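Local coordinates for protein D-alanyl-lipoteichoic acid synthetase (Streptococcus pneumoniae, PDB 3BMA) that probably takes part in the D-alanylation of lipoteichoic acid during cell wall biogenesis, as a membrane-associated member of the DltD family, at residues Thr21-Phe26 with Gln122-Gly127; Ala58-Leu63 with Leu358-Ala363. The protein carries 1 engineered substitution. All coordinates share one frame; numbering follows the deposited sequence.

Interaction 1 (Thr21-Phe26 with Gln122-Gly127); sequences TTIDSF and QQYFNG
Ile23 and Phe26, one turn apart on the short helix 23-27, reach across to Gln123 and Tyr124 at the end of helix 118-124, and the contact is mainly apolar. Ile23 uses both branches. CG1 of Ile23 arrives at the edge of the Tyr124 ring, in its plane, 3.8 Å from CE1. CG2 lies anti to the backbone N (chi1 of Ile23 -63°) and thereby comes within 3.3 Å of the backbone O of Gln123. The methyl end, CD1 of Ile23, lies 3.8 Å from OE1 of the Gln123 side chain. CD2 and CE2 of Phe26 both touch CB of Tyr124, CD2 at 3.7 Å. The Phe26 and Tyr124 ring planes stand at 79°, their centroids 5.9 Å apart, in an oblique pairing. One face of the tyrosine ring carries CB of Gln123.

Polar bonding lies alongside this packing. Thr22 is the N-cap of helix 23-27, its OG1 weakly accepting from Ser25 N at 3.3 Å, while the hydroxyl of Tyr124 bonds to Gly79 O. The Tyr124 side chain also touches Asn85 of helix 83-90. Phe197 of a second subunit packs on Gln123.

The two helix ends are joined by apolar packing, and Tyr124 is held both by this packing at its ring and CB and by the bond from its hydroxyl to a loop carbonyl.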
loop_
_atom_site.group_PDB
_atom_site.type_symbol
_atom_site.label_atom_id
_atom_site.label_comp_id
_atom_site.label_asym_id
_atom_site.label_seq_id
_atom_site.Cartn_x
_atom_site.Cartn_y
_atom_site.Cartn_z
ATOM N N THR C 21 14.573 -36.899 2.922
ATOM C CA THR C 21 15.096 -36.603 1.579
ATOM C C THR C 21 14.007 -36.565 0.499
ATOM O O THR C 21 14.096 -37.251 -0.522
ATOM C CB THR C 21 16.273 -37.542 1.163
ATOM O OG1 THR C 21 15.880 -38.916 1.285
ATOM C CG2 THR C 21 17.505 -37.285 2.024
ATOM N N THR C 22 12.962 -35.787 0.765
ATOM C CA THR C 22 11.906 -35.548 -0.209
ATOM C C THR C 22 12.101 -34.150 -0.768
ATOM O O THR C 22 13.013 -33.432 -0.347
ATOM C CB THR C 22 10.486 -35.678 0.407
ATOM O OG1 THR C 22 10.397 -34.900 1.609
ATOM C CG2 THR C 22 10.154 -37.136 0.712
ATOM N N ILE C 23 11.253 -33.776 -1.721
ATOM C CA ILE C 23 11.261 -32.431 -2.288
ATOM C C ILE C 23 10.825 -31.444 -1.208
ATOM O O ILE C 23 11.419 -30.374 -1.068
ATOM C CB ILE C 23 10.359 -32.342 -3.549
ATOM C CG1 ILE C 23 10.894 -33.267 -4.646
ATOM C CG2 ILE C 23 10.294 -30.917 -4.075
ATOM C CD1 ILE C 23 9.867 -33.665 -5.681
ATOM N N ASP C 24 9.824 -31.847 -0.422
ATOM C CA ASP C 24 9.283 -31.045 0.679
ATOM C C ASP C 24 10.299 -30.708 1.769
ATOM O O ASP C 24 10.397 -29.556 2.174
ATOM C CB ASP C 24 8.057 -31.727 1.297
ATOM C CG ASP C 24 6.785 -31.521 0.477
ATOM O OD1 ASP C 24 5.702 -31.903 0.973
ATOM O OD2 ASP C 24 6.856 -30.979 -0.649
ATOM N N SER C 25 11.065 -31.700 2.223
ATOM C CA SER C 25 12.076 -31.482 3.266
ATOM C C SER C 25 13.150 -30.483 2.831
ATOM O O SER C 25 13.748 -29.804 3.664
ATOM C CB SER C 25 12.712 -32.808 3.712
ATOM O OG SER C 25 13.501 -33.387 2.686
ATOM N N PHE C 26 13.365 -30.390 1.521
ATOM C CA PHE C 26 14.312 -29.445 0.951
ATOM C C PHE C 26 13.728 -28.053 0.666
ATOM O O PHE C 26 14.277 -27.057 1.140
ATOM C CB PHE C 26 14.957 -30.021 -0.315
ATOM C CG PHE C 26 16.031 -29.147 -0.897
ATOM C CD1 PHE C 26 17.317 -29.173 -0.379
ATOM C CD2 PHE C 26 15.756 -28.289 -1.961
ATOM C CE1 PHE C 26 18.310 -28.363 -0.908
ATOM C CE2 PHE C 26 16.745 -27.471 -2.493
ATOM C CZ PHE C 26 18.026 -27.513 -1.965
ATOM N N GLN C 122 13.432 -26.536 -11.179
ATOM C CA GLN C 122 12.024 -26.136 -11.076
ATOM C C GLN C 122 11.288 -26.776 -9.906
ATOM O O GLN C 122 10.371 -26.181 -9.334
ATOM C CB GLN C 122 11.287 -26.525 -12.358
ATOM C CG GLN C 122 11.571 -25.651 -13.557
ATOM C CD GLN C 122 11.065 -26.241 -14.862
ATOM O OE1 GLN C 122 11.067 -25.569 -15.894
ATOM N NE2 GLN C 122 10.626 -27.496 -14.825
ATOM N N GLN C 123 11.695 -27.997 -9.571
ATOM C CA GLN C 123 11.061 -28.769 -8.522
ATOM C C GLN C 123 11.387 -28.258 -7.122
ATOM O O GLN C 123 10.578 -28.413 -6.207
ATOM C CB GLN C 123 11.445 -30.243 -8.654
ATOM C CG GLN C 123 11.044 -30.865 -9.989
ATOM C CD GLN C 123 11.427 -32.333 -10.096
ATOM O OE1 GLN C 123 11.086 -33.145 -9.231
ATOM N NE2 GLN C 123 12.136 -32.681 -11.165
ATOM N N TYR C 124 12.554 -27.638 -6.959
ATOM C CA TYR C 124 13.049 -27.287 -5.625
ATOM C C TYR C 124 13.000 -25.783 -5.328
ATOM O O TYR C 124 13.293 -25.351 -4.212
ATOM C CB TYR C 124 14.462 -27.855 -5.398
ATOM C CG TYR C 124 14.678 -29.256 -5.955
ATOM C CD1 TYR C 124 13.840 -30.316 -5.598
ATOM C CD2 TYR C 124 15.732 -29.520 -6.829
ATOM C CE1 TYR C 124 14.031 -31.590 -6.116
ATOM C CE2 TYR C 124 15.939 -30.794 -7.346
ATOM C CZ TYR C 124 15.083 -31.824 -6.989
ATOM O OH TYR C 124 15.281 -33.091 -7.497
ATOM N N PHE C 125 12.622 -24.994 -6.330
ATOM C CA PHE C 125 12.452 -23.555 -6.170
ATOM C C PHE C 125 10.962 -23.232 -6.045
ATOM O O PHE C 125 10.186 -23.480 -6.974
ATOM C CB PHE C 125 13.077 -22.823 -7.362
ATOM C CG PHE C 125 13.080 -21.320 -7.234
ATOM C CD1 PHE C 125 14.004 -20.678 -6.422
ATOM C CD2 PHE C 125 12.175 -20.550 -7.947
ATOM C CE1 PHE C 125 14.016 -19.296 -6.307
ATOM C CE2 PHE C 125 12.180 -19.163 -7.845
ATOM C CZ PHE C 125 13.102 -18.534 -7.022
ATOM N N ASN C 126 10.562 -22.706 -4.889
ATOM C CA ASN C 126 9.189 -22.244 -4.692
ATOM C C ASN C 126 9.106 -20.718 -4.612
ATOM O O ASN C 126 10.131 -20.042 -4.691
ATOM C CB ASN C 126 8.532 -22.923 -3.473
ATOM C CG ASN C 126 9.219 -22.594 -2.152
ATOM O OD1 ASN C 126 10.069 -21.707 -2.067
ATOM N ND2 ASN C 126 8.833 -23.310 -1.102
ATOM N N GLY C 127 7.891 -20.196 -4.440
ATOM C CA GLY C 127 7.656 -18.757 -4.291
ATOM C C GLY C 127 8.148 -18.149 -2.993
ATOM O O GLY C 127 8.409 -16.946 -2.923
#

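Interaction 2 (Ala58-Leu63 with Leu358-Ala363)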
loop_
_atom_site.group_PDB
_atom_site.type_symbol
_atom_site.label_atom_id
_atom_site.label_comp_id
_atom_site.label_asym_id
_atom_site.label_seq_id
_atom_site.Cartn_x
_atom_site.Cartn_y
_atom_site.Cartn_z
ATOM N N ALA C 58 26.865 -47.402 7.272
ATOM C CA ALA C 58 27.877 -46.391 7.552
ATOM C C ALA C 58 27.438 -44.963 7.201
ATOM O O ALA C 58 28.196 -44.015 7.408
ATOM C CB ALA C 58 29.169 -46.743 6.842
ATOM N N HIS C 59 26.218 -44.829 6.679
ATOM C CA HIS C 59 25.598 -43.537 6.347
ATOM C C HIS C 59 25.594 -42.604 7.566
ATOM O O HIS C 59 25.284 -43.056 8.672
ATOM C CB HIS C 59 24.165 -43.780 5.854
ATOM C CG HIS C 59 23.557 -42.613 5.137
ATOM N ND1 HIS C 59 22.986 -41.548 5.798
ATOM C CD2 HIS C 59 23.419 -42.352 3.815
ATOM C CE1 HIS C 59 22.535 -40.675 4.914
ATOM N NE2 HIS C 59 22.780 -41.142 3.704
ATOM N N PRO C 60 25.959 -41.312 7.376
ATOM C CA PRO C 60 26.069 -40.323 8.466
ATOM C C PRO C 60 24.831 -40.171 9.358
ATOM O O PRO C 60 24.965 -39.854 10.544
ATOM C CB PRO C 60 26.357 -39.006 7.729
ATOM C CG PRO C 60 26.051 -39.272 6.291
ATOM C CD PRO C 60 26.329 -40.715 6.083
ATOM N N ALA C 61 23.650 -40.394 8.789
ATOM C CA ALA C 61 22.398 -40.356 9.540
ATOM C C ALA C 61 22.251 -41.560 10.473
ATOM O O ALA C 61 21.674 -41.445 11.553
ATOM C CB ALA C 61 21.226 -40.282 8.586
ATOM N N VAL C 62 22.773 -42.708 10.042
ATOM C CA VAL C 62 22.710 -43.951 10.816
ATOM C C VAL C 62 23.704 -43.929 11.985
ATOM O O VAL C 62 23.341 -44.258 13.121
ATOM C CB VAL C 62 22.937 -45.189 9.903
ATOM C CG1 VAL C 62 23.005 -46.475 10.713
ATOM C CG2 VAL C 62 21.835 -45.284 8.863
ATOM N N LEU C 63 24.938 -43.513 11.702
ATOM C CA LEU C 63 26.002 -43.424 12.706
ATOM C C LEU C 63 25.705 -42.431 13.827
ATOM O O LEU C 63 26.083 -42.664 14.973
ATOM C CB LEU C 63 27.344 -43.066 12.055
ATOM C CG LEU C 63 27.957 -43.980 10.987
ATOM C CD1 LEU C 63 29.276 -43.392 10.513
ATOM C CD2 LEU C 63 28.157 -45.404 11.488
ATOM N N LEU C 358 32.683 -44.136 5.644
ATOM C CA LEU C 358 33.555 -44.256 6.809
ATOM C C LEU C 358 34.739 -43.308 6.727
ATOM O O LEU C 358 35.173 -42.763 7.746
ATOM C CB LEU C 358 34.024 -45.699 6.983
ATOM C CG LEU C 358 32.957 -46.684 7.467
ATOM C CD1 LEU C 358 33.530 -48.078 7.508
ATOM C CD2 LEU C 358 32.408 -46.284 8.839
ATOM N N ALA C 359 35.248 -43.111 5.511
ATOM C CA ALA C 359 36.283 -42.117 5.245
ATOM C C ALA C 359 35.715 -40.710 5.404
ATOM O O ALA C 359 36.385 -39.822 5.933
ATOM C CB ALA C 359 36.848 -42.306 3.846
ATOM N N PHE C 360 34.478 -40.536 4.932
ATOM C CA PHE C 360 33.681 -39.313 5.083
ATOM C C PHE C 360 33.561 -38.952 6.566
ATOM O O PHE C 360 33.861 -37.820 6.957
ATOM C CB PHE C 360 32.304 -39.535 4.426
ATOM C CG PHE C 360 31.310 -38.416 4.621
ATOM C CD1 PHE C 360 31.207 -37.393 3.685
ATOM C CD2 PHE C 360 30.425 -38.425 5.701
ATOM C CE1 PHE C 360 30.266 -36.373 3.843
ATOM C CE2 PHE C 360 29.488 -37.401 5.871
ATOM C CZ PHE C 360 29.409 -36.375 4.936
ATOM N N ASP C 361 33.159 -39.931 7.379
ATOM C CA ASP C 361 32.991 -39.754 8.824
ATOM C C ASP C 361 34.271 -39.329 9.556
ATOM O O ASP C 361 34.216 -38.502 10.464
ATOM C CB ASP C 361 32.429 -41.030 9.453
ATOM C CG ASP C 361 31.814 -40.786 10.816
ATOM O OD1 ASP C 361 31.053 -39.808 10.965
ATOM O OD2 ASP C 361 32.082 -41.578 11.739
ATOM N N LYS C 362 35.414 -39.874 9.139
ATOM C CA LYS C 362 36.712 -39.581 9.764
ATOM C C LYS C 362 37.157 -38.120 9.629
ATOM O O LYS C 362 37.986 -37.648 10.409
ATOM C CB LYS C 362 37.803 -40.512 9.217
ATOM C CG LYS C 362 37.742 -41.938 9.747
ATOM C CD LYS C 362 38.597 -42.878 8.912
ATOM C CE LYS C 362 38.237 -44.332 9.169
ATOM N NZ LYS C 362 38.764 -45.238 8.112
ATOM N N ALA C 363 36.608 -37.414 8.643
ATOM C CA ALA C 363 36.893 -35.994 8.464
ATOM C C ALA C 363 35.759 -35.124 9.001
ATOM O O ALA C 363 35.995 -34.020 9.501
ATOM C CB ALA C 363 37.158 -35.683 6.997
#
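Two helices flanking a central parallel sheet, 60-66 and 355-369, meet where Ala58, Pro60 and Leu63 face Leu358, Phe360 and Asp361, all six of them buried. Ala58, just ahead of the first helix, touches Leu358 with its single methyl: CB of Ala58 is 3.8 Å from CD2 of Leu358 and equally close to CG. The leucine CB does not aim straight at this partner, but the end of the side chain comes closer. Farther along, CG of Pro60 lies 3.9 Å from CE2 of Phe360, and the two side chains meet at about a right angle. The phenylalanine ring is brought there by a first torsion that sets CG anti to the backbone N (chi1 174°).

The five-stranded sheet, with helices packed around it, has the strand order 2-1-3-4-5, consistent with the SGNH hydrolase clan to which the DltD family belongs. Pro60 and Phe360 both rest on Phe46 of strand 43-47, so this pair joins the helices above a strand of that sheet. His59 is the N-cap of helix 60-66, its ND1 accepting from Ala61 N at 3.3 Å, the donor tilted 20° out of the ring plane.

Leu63 meets a charged group instead of a hydrocarbon. CD1 of Leu63 lies over the flat carboxylate of Asp361, 3.6 Å from its OD2 and 3.7 Å from its CG. The carboxylate is satisfied elsewhere, since OD1 forms a salt bridge with Arg69 and OD2 a weak hydrogen bond with Tyr222 OH.

Interactions 1 and 2 interlock along the chain, since 58-63 falls between the two segments of interaction 1 and 122-127 falls between those of interaction 2. In space they remain separate: their centres are 25 Å apart and their nearest atoms about 7 Å, without touching. The central sheet connects them. Phe26 in interaction 1 rests on Leu76 of strand 72-76, whereas interaction 2 lies on strand 43-47, its direct neighbour. Their surroundings also differ, for a second subunit borders interaction 1 but none touches interaction 2. A glycerol, probably from the crystallisation liquor, lies about 4 Å from the side chain of Leu358.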